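Local coordinates for ABC transporter substrate-binding protein (Bradyrhizobium japonicum, PDB 4I1D), which probably captures small solutes in the periplasm for an ABC transporter and holds D-malate in this crystal, at residues A[57-62]-A[247-252]; A[144-149]-A[171-176]; A[30-35]-A[242-247]. All blocks are in the same frame, centred on the assembly; numbering follows the deposited sequence.

Contact 1. Residues A[57-62]-A[247-252]; sequences WDVVDT and KFLNEA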
loop_
_atom_site.group_PDB
_atom_site.type_symbol
_atom_site.label_atom_id
_atom_site.label_comp_id
_atom_site.label_asym_id
_atom_site.label_seq_id
_atom_site.Cartn_x
_atom_site.Cartn_y
_atom_site.Cartn_z
ATOM N N TRP A 57 -34.023 14.587 -1.800
ATOM C CA TRP A 57 -34.287 15.263 -3.081
ATOM C C TRP A 57 -35.569 14.748 -3.725
ATOM O O TRP A 57 -35.902 13.567 -3.587
ATOM C CB TRP A 57 -33.132 15.037 -4.059
ATOM C CG TRP A 57 -31.835 15.671 -3.663
ATOM C CD1 TRP A 57 -31.652 16.721 -2.798
ATOM C CD2 TRP A 57 -30.533 15.288 -4.111
ATOM N NE1 TRP A 57 -30.312 17.014 -2.691
ATOM C CE2 TRP A 57 -29.603 16.145 -3.482
ATOM C CE3 TRP A 57 -30.059 14.301 -4.986
ATOM C CZ2 TRP A 57 -28.229 16.050 -3.705
ATOM C CZ3 TRP A 57 -28.697 14.203 -5.198
ATOM C CH2 TRP A 57 -27.797 15.073 -4.561
ATOM N N ASP A 58 -36.281 15.621 -4.436
ATOM C CA ASP A 58 -37.482 15.210 -5.180
ATOM C C ASP A 58 -37.208 15.116 -6.678
ATOM O O ASP A 58 -37.384 14.065 -7.310
ATOM C CB ASP A 58 -38.633 16.192 -4.944
ATOM C CG ASP A 58 -39.121 16.192 -3.495
ATOM O OD1 ASP A 58 -39.643 15.149 -3.048
ATOM O OD2 ASP A 58 -38.999 17.233 -2.805
ATOM N N VAL A 59 -36.777 16.234 -7.241
ATOM C CA VAL A 59 -36.617 16.350 -8.673
ATOM C C VAL A 59 -35.159 16.636 -9.004
ATOM O O VAL A 59 -34.545 17.526 -8.422
ATOM C CB VAL A 59 -37.509 17.459 -9.248
ATOM C CG1 VAL A 59 -37.278 17.606 -10.738
ATOM C CG2 VAL A 59 -38.980 17.164 -8.953
ATOM N N VAL A 60 -34.623 15.864 -9.940
ATOM C CA VAL A 60 -33.246 16.004 -10.378
ATOM C C VAL A 60 -33.168 16.296 -11.872
ATOM O O VAL A 60 -33.843 15.662 -12.680
ATOM C CB VAL A 60 -32.438 14.734 -10.063
ATOM C CG1 VAL A 60 -31.058 14.814 -10.682
ATOM C CG2 VAL A 60 -32.341 14.556 -8.549
ATOM N N ASP A 61 -32.355 17.285 -12.216
ATOM C CA ASP A 61 -32.067 17.633 -13.596
ATOM C C ASP A 61 -30.708 17.035 -13.946
ATOM O O ASP A 61 -29.699 17.416 -13.360
ATOM C CB ASP A 61 -32.013 19.150 -13.735
ATOM C CG ASP A 61 -31.383 19.594 -15.033
ATOM O OD1 ASP A 61 -31.681 18.964 -16.073
ATOM O OD2 ASP A 61 -30.593 20.568 -15.014
ATOM N N THR A 62 -30.677 16.100 -14.894
ATOM C CA THR A 62 -29.447 15.358 -15.169
ATOM C C THR A 62 -29.338 14.923 -16.640
ATOM O O THR A 62 -30.357 14.796 -17.325
ATOM C CB THR A 62 -29.381 14.125 -14.236
ATOM O OG1 THR A 62 -28.069 13.548 -14.263
ATOM C CG2 THR A 62 -30.411 13.085 -14.661
ATOM N N LYS A 247 -46.592 17.825 -10.363
ATOM C CA LYS A 247 -47.146 19.113 -10.778
ATOM C C LYS A 247 -46.070 20.078 -11.274
ATOM O O LYS A 247 -46.267 20.773 -12.272
ATOM C CB LYS A 247 -47.952 19.751 -9.643
ATOM C CG LYS A 247 -49.196 18.968 -9.263
ATOM C CD LYS A 247 -49.850 19.549 -8.015
ATOM C CE LYS A 247 -51.135 18.806 -7.655
ATOM N NZ LYS A 247 -51.635 19.174 -6.297
ATOM N N PHE A 248 -44.935 20.117 -10.584
ATOM C CA PHE A 248 -43.840 20.982 -11.001
ATOM C C PHE A 248 -43.297 20.578 -12.370
ATOM O O PHE A 248 -42.967 21.425 -13.197
ATOM C CB PHE A 248 -42.703 20.965 -9.980
ATOM C CG PHE A 248 -41.411 21.485 -10.526
ATOM C CD1 PHE A 248 -40.399 20.613 -10.900
ATOM C CD2 PHE A 248 -41.219 22.845 -10.701
ATOM C CE1 PHE A 248 -39.207 21.091 -11.413
ATOM C CE2 PHE A 248 -40.030 23.327 -11.217
ATOM C CZ PHE A 248 -39.022 22.447 -11.577
ATOM N N LEU A 249 -43.198 19.279 -12.598
ATOM C CA LEU A 249 -42.676 18.774 -13.859
ATOM C C LEU A 249 -43.500 19.329 -15.007
ATOM O O LEU A 249 -42.975 19.675 -16.060
ATOM C CB LEU A 249 -42.724 17.248 -13.889
ATOM C CG LEU A 249 -41.370 16.578 -14.073
ATOM C CD1 LEU A 249 -40.423 17.018 -12.971
ATOM C CD2 LEU A 249 -41.520 15.065 -14.095
ATOM N N ASN A 250 -44.803 19.420 -14.792
ATOM C CA ASN A 250 -45.674 19.918 -15.831
ATOM C C ASN A 250 -45.437 21.403 -16.129
ATOM O O ASN A 250 -45.409 21.808 -17.293
ATOM C CB ASN A 250 -47.133 19.646 -15.482
ATOM C CG ASN A 250 -48.061 20.066 -16.580
ATOM O OD1 ASN A 250 -48.011 19.519 -17.683
ATOM N ND2 ASN A 250 -48.914 21.044 -16.299
ATOM N N GLU A 251 -45.262 22.207 -15.081
ATOM C CA GLU A 251 -44.893 23.611 -15.263
ATOM C C GLU A 251 -43.478 23.793 -15.839
ATOM O O GLU A 251 -43.206 24.773 -16.531
ATOM C CB GLU A 251 -45.027 24.396 -13.954
ATOM C CG GLU A 251 -46.465 24.743 -13.573
ATOM C CD GLU A 251 -47.221 25.426 -14.707
ATOM O OE1 GLU A 251 -46.823 26.547 -15.104
ATOM O OE2 GLU A 251 -48.206 24.835 -15.211
ATOM N N ALA A 252 -42.578 22.858 -15.547
ATOM C CA ALA A 252 -41.188 23.009 -15.950
ATOM C C ALA A 252 -41.018 22.867 -17.458
ATOM O O ALA A 252 -40.092 23.439 -18.034
ATOM C CB ALA A 252 -40.300 22.001 -15.220
#
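A strand-and-helix layer of the alpha/beta lobe of a periplasmic binding protein brings Val59, on strand 59-63, against Phe248 and Leu249 of helix 242-252. The strand runs between strand 4-9, its parallel neighbour, and strand 219-235, its antiparallel one; the helix packs on the sheet, and Val59 is the residue that reaches it from this segment. One methyl makes the closest approaches. Val59 CG1 lies 3.9 Å from Leu249 CD1 and 4.0 Å from Phe248 CE1, so it fits against two neighbouring side chains of one helical turn. It gets there because CG1 stands anti to the backbone N (chi1 177°).

Phe248 offers its rim: the methyl sits near the ring plane, at the edge, and not over a face. One face of the same ring is taken by Ala252 CB, one turn on along the helix, which stands 3.9 Å above the Phe248 ring plane and is displaced toward the rim. Phe248 also reaches Ile5 of strand 4-9 and Leu23 of helix 12-30. Leu249 is turned differently. Its chi1 of -120° departs from a staggered position, and the CD1 branch reaches back to Val59, while the side chain also packs on Leu233 and Ile235 of strand 219-235.

The backbone of Val59 is meanwhile bonded to Thr6 and Val8, which fixes the strand from which the methyl projects. No hydrogen bond crosses between the two segments and all three touching residues are buried; the attraction is therefore hydrophobic and dispersive, and depends on the fit of shapes and not on any directed bond.

Contact 2. Residues A[144-149]-A[171-176]; sequences IATLEA and KKLEEI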
loop_
_atom_site.group_PDB
_atom_site.type_symbol
_atom_site.label_atom_id
_atom_site.label_comp_id
_atom_site.label_asym_id
_atom_site.label_seq_id
_atom_site.Cartn_x
_atom_site.Cartn_y
_atom_site.Cartn_z
ATOM N N ILE A 144 -17.568 10.454 -23.093
ATOM C CA ILE A 144 -18.782 10.995 -23.708
ATOM C C ILE A 144 -18.497 12.207 -24.605
ATOM O O ILE A 144 -17.813 13.134 -24.186
ATOM C CB ILE A 144 -19.798 11.396 -22.638
ATOM C CG1 ILE A 144 -20.064 10.217 -21.706
ATOM C CG2 ILE A 144 -21.095 11.872 -23.277
ATOM C CD1 ILE A 144 -20.854 9.135 -22.348
ATOM N N ALA A 145 -19.050 12.193 -25.818
ATOM C CA ALA A 145 -18.819 13.227 -26.841
ATOM C C ALA A 145 -17.418 13.132 -27.442
ATOM O O ALA A 145 -17.236 13.343 -28.637
ATOM C CB ALA A 145 -19.064 14.628 -26.286
ATOM N N THR A 146 -16.432 12.819 -26.607
ATOM C CA THR A 146 -15.055 12.671 -27.074
ATOM C C THR A 146 -14.926 11.549 -28.118
ATOM O O THR A 146 -14.328 11.748 -29.186
ATOM C CB THR A 146 -14.096 12.421 -25.889
ATOM O OG1 THR A 146 -14.295 13.432 -24.894
ATOM C CG2 THR A 146 -12.640 12.442 -26.344
ATOM N N LEU A 147 -15.488 10.375 -27.816
ATOM C CA LEU A 147 -15.458 9.260 -28.763
ATOM C C LEU A 147 -16.123 9.668 -30.067
ATOM O O LEU A 147 -15.592 9.405 -31.141
ATOM C CB LEU A 147 -16.170 8.033 -28.203
ATOM C CG LEU A 147 -15.536 7.398 -26.970
ATOM C CD1 LEU A 147 -16.159 6.040 -26.721
ATOM C CD2 LEU A 147 -14.034 7.266 -27.156
ATOM N N GLU A 148 -17.292 10.299 -29.980
ATOM C CA GLU A 148 -17.979 10.749 -31.201
ATOM C C GLU A 148 -17.083 11.644 -32.067
ATOM O O GLU A 148 -16.993 11.454 -33.281
ATOM C CB GLU A 148 -19.291 11.471 -30.870
ATOM C CG GLU A 148 -20.419 10.553 -30.407
ATOM C CD GLU A 148 -20.413 10.266 -28.904
ATOM O OE1 GLU A 148 -21.441 9.748 -28.412
ATOM O OE2 GLU A 148 -19.403 10.552 -28.216
ATOM N N ALA A 149 -16.413 12.607 -31.436
ATOM C CA ALA A 149 -15.583 13.563 -32.164
ATOM C C ALA A 149 -14.419 12.857 -32.854
ATOM O O ALA A 149 -14.042 13.196 -33.987
ATOM C CB ALA A 149 -15.070 14.662 -31.227
ATOM N N LYS A 171 -8.363 4.302 -31.355
ATOM C CA LYS A 171 -7.174 4.375 -32.185
ATOM C C LYS A 171 -6.958 5.832 -32.601
ATOM O O LYS A 171 -5.844 6.362 -32.529
ATOM C CB LYS A 171 -7.283 3.458 -33.408
ATOM C CG LYS A 171 -5.966 3.327 -34.154
ATOM C CD LYS A 171 -6.082 2.530 -35.441
ATOM C CE LYS A 171 -4.726 2.462 -36.147
ATOM N NZ LYS A 171 -4.787 1.739 -37.454
ATOM N N LYS A 172 -8.037 6.486 -33.010
ATOM C CA LYS A 172 -7.952 7.865 -33.472
ATOM C C LYS A 172 -7.531 8.797 -32.316
ATOM O O LYS A 172 -6.785 9.760 -32.501
ATOM C CB LYS A 172 -9.289 8.276 -34.097
ATOM C CG LYS A 172 -9.230 9.454 -35.043
ATOM C CD LYS A 172 -8.452 9.127 -36.312
ATOM C CE LYS A 172 -8.411 10.343 -37.212
ATOM N NZ LYS A 172 -7.360 10.264 -38.260
ATOM N N LEU A 173 -7.978 8.480 -31.110
ATOM C CA LEU A 173 -7.614 9.284 -29.951
ATOM C C LEU A 173 -6.154 9.090 -29.546
ATOM O O LEU A 173 -5.501 10.022 -29.062
ATOM C CB LEU A 173 -8.531 8.970 -28.771
ATOM C CG LEU A 173 -9.874 9.687 -28.830
ATOM C CD1 LEU A 173 -10.843 9.038 -27.856
ATOM C CD2 LEU A 173 -9.678 11.169 -28.511
ATOM N N GLU A 174 -5.660 7.870 -29.724
ATOM C CA GLU A 174 -4.264 7.564 -29.448
ATOM C C GLU A 174 -3.375 8.400 -30.351
ATOM O O GLU A 174 -2.349 8.913 -29.919
ATOM C CB GLU A 174 -3.974 6.075 -29.661
ATOM C CG GLU A 174 -3.890 5.285 -28.363
ATOM C CD GLU A 174 -2.779 5.785 -27.442
ATOM O OE1 GLU A 174 -1.770 6.326 -27.946
ATOM O OE2 GLU A 174 -2.917 5.638 -26.211
ATOM N N GLU A 175 -3.784 8.547 -31.606
ATOM C CA GLU A 175 -3.029 9.346 -32.561
ATOM C C GLU A 175 -2.865 10.814 -32.112
ATOM O O GLU A 175 -1.791 11.390 -32.261
ATOM C CB GLU A 175 -3.663 9.263 -33.955
ATOM C CG GLU A 175 -3.084 10.264 -34.956
ATOM C CD GLU A 175 -3.824 10.299 -36.290
ATOM O OE1 GLU A 175 -4.797 9.529 -36.470
ATOM O OE2 GLU A 175 -3.421 11.106 -37.161
ATOM N N ILE A 176 -3.909 11.407 -31.545
ATOM C CA ILE A 176 -3.896 12.846 -31.257
ATOM C C ILE A 176 -3.255 13.139 -29.900
ATOM O O ILE A 176 -2.779 14.246 -29.641
ATOM C CB ILE A 176 -5.335 13.434 -31.257
ATOM C CG1 ILE A 176 -5.327 14.956 -31.465
ATOM C CG2 ILE A 176 -6.043 13.119 -29.933
ATOM C CD1 ILE A 176 -4.409 15.444 -32.577
#
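No flat group stands between Thr146 and Leu173, whose methyls meet directly; flat rings stand around them instead, Trp318 of helix 309-321 touching both and Trp128 packing on Leu173 while its NE1 bonds to Lys172 O. Within the two segments, the flat group with a charged partner is the Glu175 carboxylate. Lys172 NZ reaches Glu175 OE1 at 3.2 Å in a salt bridge, approaching on the syn side of the carboxylate and 27° out of its plane. A long, weak ion pair also links this lysine to Asp154. Both charged groups belong to helix 166-176, so the bridge does not tie the two segments together.

That job falls to three buried side chains. Leu173 points its forked end at helix 146-153: CD2 lies 3.9 Å from Thr146 CG2, while CD1 touches both neighbours, Leu147 CD2 at 3.7 Å and, more loosely, Thr146 CG2 at 4.1 Å. In each pair the side chains cross at about a right angle. Thr146 divides its own branches by character. With CG2 anti to the backbone N (chi1 -52° for OG1), the methyl faces the leucine and the hydroxyl is bonded to His142 O, just before the helix whose N-cap position is Ala145. Leu147 starts out away from the other helix and only its CD2 branch turns back to it.

Thr146 is about 12 Å from a bound D-malate, so this is packing away from the ligand. The two helices follow one another between the parallel strands 137-140 and 182-184, a helical connection of the kind that flanks the sheet in the lobes of periplasmic binding proteins.

Contact 3. Residues A[30-35]-A[242-247]; sequences LGITIN and LETAVK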
loop_
_atom_site.group_PDB
_atom_site.type_symbol
_atom_site.label_atom_id
_atom_site.label_comp_id
_atom_site.label_asym_id
_atom_site.label_seq_id
_atom_site.Cartn_x
_atom_site.Cartn_y
_atom_site.Cartn_z
ATOM N N LEU A 30 -47.755 27.691 -9.254
ATOM C CA LEU A 30 -48.246 26.547 -8.497
ATOM C C LEU A 30 -48.522 26.901 -7.044
ATOM O O LEU A 30 -49.274 26.205 -6.360
ATOM C CB LEU A 30 -47.256 25.380 -8.589
ATOM C CG LEU A 30 -47.230 24.653 -9.939
ATOM C CD1 LEU A 30 -46.004 23.759 -10.070
ATOM C CD2 LEU A 30 -48.513 23.848 -10.138
ATOM N N GLY A 31 -47.924 27.990 -6.576
ATOM C CA GLY A 31 -48.072 28.382 -5.186
ATOM C C GLY A 31 -47.333 27.422 -4.270
ATOM O O GLY A 31 -47.871 26.982 -3.254
ATOM N N ILE A 32 -46.103 27.085 -4.645
ATOM C CA ILE A 32 -45.258 26.201 -3.846
ATOM C C ILE A 32 -43.889 26.832 -3.588
ATOM O O ILE A 32 -43.531 27.843 -4.193
ATOM C CB ILE A 32 -45.033 24.835 -4.545
ATOM C CG1 ILE A 32 -44.291 25.024 -5.862
ATOM C CG2 ILE A 32 -46.349 24.153 -4.814
ATOM C CD1 ILE A 32 -43.974 23.722 -6.583
ATOM N N THR A 33 -43.133 26.229 -2.680
ATOM C CA THR A 33 -41.753 26.627 -2.449
ATOM C C THR A 33 -40.815 25.612 -3.120
ATOM O O THR A 33 -40.897 24.409 -2.874
ATOM C CB THR A 33 -41.443 26.740 -0.935
ATOM O OG1 THR A 33 -42.096 27.896 -0.392
ATOM C CG2 THR A 33 -39.946 26.866 -0.688
ATOM N N ILE A 34 -39.934 26.090 -3.985
ATOM C CA ILE A 34 -38.940 25.208 -4.581
ATOM C C ILE A 34 -37.603 25.396 -3.882
ATOM O O ILE A 34 -36.922 26.397 -4.087
ATOM C CB ILE A 34 -38.793 25.461 -6.096
ATOM C CG1 ILE A 34 -40.177 25.493 -6.752
ATOM C CG2 ILE A 34 -37.868 24.402 -6.748
ATOM C CD1 ILE A 34 -40.154 25.610 -8.261
ATOM N N ASN A 35 -37.237 24.446 -3.031
ATOM C CA ASN A 35 -35.909 24.460 -2.433
ATOM C C ASN A 35 -34.901 23.890 -3.423
ATOM O O ASN A 35 -35.152 22.877 -4.081
ATOM C CB ASN A 35 -35.900 23.672 -1.131
ATOM C CG ASN A 35 -37.027 24.084 -0.207
ATOM O OD1 ASN A 35 -37.909 23.283 0.111
ATOM N ND2 ASN A 35 -37.013 25.345 0.220
ATOM N N LEU A 242 -43.581 13.661 -3.910
ATOM C CA LEU A 242 -43.970 13.146 -5.216
ATOM C C LEU A 242 -45.068 13.969 -5.911
ATOM O O LEU A 242 -44.831 14.552 -6.970
ATOM C CB LEU A 242 -44.416 11.691 -5.085
ATOM C CG LEU A 242 -44.833 11.033 -6.400
ATOM C CD1 LEU A 242 -43.643 10.955 -7.335
ATOM C CD2 LEU A 242 -45.433 9.652 -6.145
ATOM N N GLU A 243 -46.260 14.014 -5.320
ATOM C CA GLU A 243 -47.402 14.677 -5.959
ATOM C C GLU A 243 -47.093 16.108 -6.393
ATOM O O GLU A 243 -47.352 16.481 -7.535
ATOM C CB GLU A 243 -48.647 14.647 -5.063
ATOM C CG GLU A 243 -49.640 13.547 -5.424
ATOM N N THR A 244 -46.545 16.908 -5.484
ATOM C CA THR A 244 -46.115 18.255 -5.841
ATOM C C THR A 244 -45.082 18.197 -6.971
ATOM O O THR A 244 -45.111 19.003 -7.904
ATOM C CB THR A 244 -45.500 18.985 -4.644
ATOM O OG1 THR A 244 -46.401 18.925 -3.535
ATOM C CG2 THR A 244 -45.220 20.442 -4.993
ATOM N N ALA A 245 -44.178 17.229 -6.896
ATOM C CA ALA A 245 -43.119 17.143 -7.887
ATOM C C ALA A 245 -43.683 16.854 -9.273
ATOM O O ALA A 245 -43.159 17.342 -10.278
ATOM C CB ALA A 245 -42.090 16.094 -7.488
ATOM N N VAL A 246 -44.745 16.055 -9.331
ATOM C CA VAL A 246 -45.362 15.751 -10.616
ATOM C C VAL A 246 -45.930 17.039 -11.206
ATOM O O VAL A 246 -45.743 17.326 -12.389
ATOM C CB VAL A 246 -46.460 14.666 -10.501
ATOM C CG1 VAL A 246 -47.123 14.427 -11.855
ATOM C CG2 VAL A 246 -45.863 13.364 -9.965
ATOM N N LYS A 247 -46.592 17.825 -10.363
ATOM C CA LYS A 247 -47.146 19.113 -10.778
ATOM C C LYS A 247 -46.070 20.078 -11.274
ATOM O O LYS A 247 -46.267 20.773 -12.272
ATOM C CB LYS A 247 -47.952 19.751 -9.643
ATOM C CG LYS A 247 -49.196 18.968 -9.263
ATOM C CD LYS A 247 -49.850 19.549 -8.015
ATOM C CE LYS A 247 -51.135 18.806 -7.655
ATOM N NZ LYS A 247 -51.635 19.174 -6.297
#
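A leucine methyl set against a peptide carbonyl is the odd feature here: Leu30 CD1 comes within 3.7 Å of Lys247 O, and 3.9 Å from Lys247 C. The other branch, Leu30 CD2, approaches Lys247 CB at 4.2 Å, so the leucine leans on the backbone and the first carbon of the lysine. Beyond CG the lysine chain runs extended and carries its ammonium away from the contact.

Two residues further on, Ile32 meets Thr244 tip to tip. Thr244 CG2 lies 3.9 Å from Ile32 CD1, and Ile32 CG2 is equally close, so one threonine methyl rests against both arms of the isoleucine. This grip follows from an uncommon torsion: Ile32 CG1 sits between the backbone N and the carbonyl carbon (chi1 63°). Thr244 in turn has CG2 anti to its own N, which directs the methyl at Ile32, and it also touches Ala3 and Ile5.

Between the two touching residues the chain turns at Gly31. A Schellman motif ends helix 12-30 there, with Ile32 N to Ala27 O and Gly31 N to Lys28 O, and Gly31 takes the positive phi of 70° that glycine accommodates easily. The chain then continues into the strand, where Thr33 bonds to the backbone of Ala3 and Ile5, and Asn35 to that of Ile5 and Phe7.

No hydrogen bond or salt bridge joins the segments. Near the surface, where Lys247 is exposed, apolar branches thus lie alongside the first half of helix 242-252, and the lysine contributes its aliphatic root to the contact while its charge stays outside.

Contacts 1 and 3 are neighbours, their centres 8 Å apart, and both seat helix 242-252; Lys247 belongs to both but touches only in contact 3. Contact 1 is the buried side of that seat, contact 3 the surface side; they touch where Val59 CG2 meets Ala245 CB at 3.6 Å and where Ile34 CD1 packs on Phe248 CE2 at 3.7 Å. Contact 2 lies across the chain's centre and joins two helices, whereas helix 242-252 meets a strand in contact 1 and a helix end and turn in contact 3. All are apolar, but contact 1 uses a ring edge, contact 2 sets methyl against methyl, and contact 3 adds a carbonyl and a lysine stem.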